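Local structure of 28 kDa product (Pseudomonas syringae pv. phaseolicola, 1UKF) at residues N15-C18 with A19-T23. The protein acts as a cysteine protease avirulence protein of the YopT-like C58 family, cleaving itself and probably impairing plant defence in hosts that lack the matching resistance genes. Sequence-based numbering, arbitrary orientation.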
loop_
_atom_site.group_PDB
_atom_site.type_symbol
_atom_site.label_atom_id
_atom_site.label_comp_id
_atom_site.label_asym_id
_atom_site.label_seq_id
_atom_site.Cartn_x
_atom_site.Cartn_y
_atom_site.Cartn_z
ATOM N N ASN A 15 6.409 -13.541 -4.750
ATOM C CA ASN A 15 7.226 -13.927 -3.604
ATOM C C ASN A 15 6.718 -13.437 -2.250
ATOM O O ASN A 15 7.422 -13.548 -1.244
ATOM C CB ASN A 15 8.671 -13.466 -3.819
ATOM C CG ASN A 15 9.324 -14.135 -5.016
ATOM O OD1 ASN A 15 9.374 -15.362 -5.103
ATOM N ND2 ASN A 15 9.832 -13.330 -5.943
ATOM N N ASN A 16 5.508 -12.885 -2.226
ATOM C CA ASN A 16 4.899 -12.414 -0.982
ATOM C C ASN A 16 5.775 -11.478 -0.156
ATOM O O ASN A 16 6.070 -11.747 1.010
ATOM C CB ASN A 16 4.495 -13.613 -0.122
ATOM C CG ASN A 16 3.428 -14.460 -0.776
ATOM O OD1 ASN A 16 2.320 -13.991 -1.033
ATOM N ND2 ASN A 16 3.756 -15.717 -1.055
ATOM N N ILE A 17 6.179 -10.372 -0.768
ATOM C CA ILE A 17 7.011 -9.380 -0.103
ATOM C C ILE A 17 6.348 -8.020 -0.317
ATOM O O ILE A 17 7.007 -7.025 -0.607
ATOM C CB ILE A 17 8.447 -9.382 -0.694
ATOM C CG1 ILE A 17 8.392 -9.362 -2.227
ATOM C CG2 ILE A 17 9.199 -10.621 -0.217
ATOM C CD1 ILE A 17 9.734 -9.091 -2.886
ATOM N N CYS A 18 5.032 -7.989 -0.135
ATOM C CA CYS A 18 4.248 -6.777 -0.361
ATOM C C CYS A 18 4.650 -5.509 0.383
ATOM O O CYS A 18 4.723 -4.443 -0.233
ATOM C CB CYS A 18 2.751 -7.055 -0.149
ATOM S SG CYS A 18 2.276 -7.958 1.344
ATOM N N ALA A 19 4.911 -5.597 1.685
ATOM C CA ALA A 19 5.300 -4.406 2.431
ATOM C C ALA A 19 6.613 -3.840 1.891
ATOM O O ALA A 19 6.752 -2.626 1.731
ATOM C CB ALA A 19 5.427 -4.724 3.918
ATOM N N GLY A 20 7.570 -4.723 1.616
ATOM C CA GLY A 20 8.853 -4.291 1.087
ATOM C C GLY A 20 8.736 -3.672 -0.296
ATOM O O GLY A 20 9.334 -2.630 -0.562
ATOM N N LEU A 21 7.981 -4.317 -1.185
ATOM C CA LEU A 21 7.781 -3.800 -2.536
ATOM C C LEU A 21 7.043 -2.467 -2.503
ATOM O O LEU A 21 7.381 -1.548 -3.251
ATOM C CB LEU A 21 6.980 -4.796 -3.378
ATOM C CG LEU A 21 7.704 -6.075 -3.811
ATOM C CD1 LEU A 21 6.698 -7.057 -4.398
ATOM C CD2 LEU A 21 8.793 -5.740 -4.829
ATOM N N SER A 22 6.034 -2.363 -1.644
ATOM C CA SER A 22 5.259 -1.135 -1.532
ATOM C C SER A 22 6.135 0.009 -1.043
ATOM O O SER A 22 6.005 1.144 -1.511
ATOM C CB SER A 22 4.072 -1.338 -0.588
ATOM O OG SER A 22 3.130 -2.219 -1.170
ATOM N N THR A 23 7.030 -0.283 -0.104
ATOM C CA THR A 23 7.914 0.755 0.409
ATOM C C THR A 23 8.928 1.157 -0.663
ATOM O O THR A 23 9.241 2.340 -0.807
ATOM C CB THR A 23 8.629 0.294 1.693
ATOM O OG1 THR A 23 7.645 -0.028 2.686
ATOM C CG2 THR A 23 9.517 1.404 2.242
#
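Ile17 and Leu21 meet one turn apart where the loop after strand 6-9 winds into helix 18-27, with Ile17 at the N-cap position. Outward along Leu21, CB sits 3.6 Å from Ile17 O, CG passes close to the same oxygen, CD1 packs 3.6 Å from Ile17 CG1, and CD2 only brushes Ile17 CD1. A chi1 of -72° sets CG anti to the carbonyl carbon, which lays the isobutyl group obliquely across the Ile17 side chain, against CG1 and CD1. In the backbone, Leu21 N donates to Ile17 O at 2.9 Å, a nearly straight bond that closes the first helical turn. One residue on, Cys18 O is gripped twice by Ser22, by N at 2.8 Å and by OG at 2.9 Å, the two donors lying on opposite faces of the carbonyl plane. Thr23 repeats the pattern, its N and OG1 (2.9 Å) both reaching Ala19 O. Helix 46-67 covers Ile17 and Ala19, and Gly20 N is hydrogen-bonded to His55 ND1. Catalytic Cys18 carries SG between its own N and carbonyl carbon, a chi1 of 47° that holds the sulfur 3.6 Å from Ala19 N and beside His132 of the Cys-His-Asp triad, which Asp147 completes. As in papain, the nucleophile sits at the N-terminal end of a helix; with its carbonyl held by two donors from Ser22, the Cys18 backbone is fixed and SG is presented to His132.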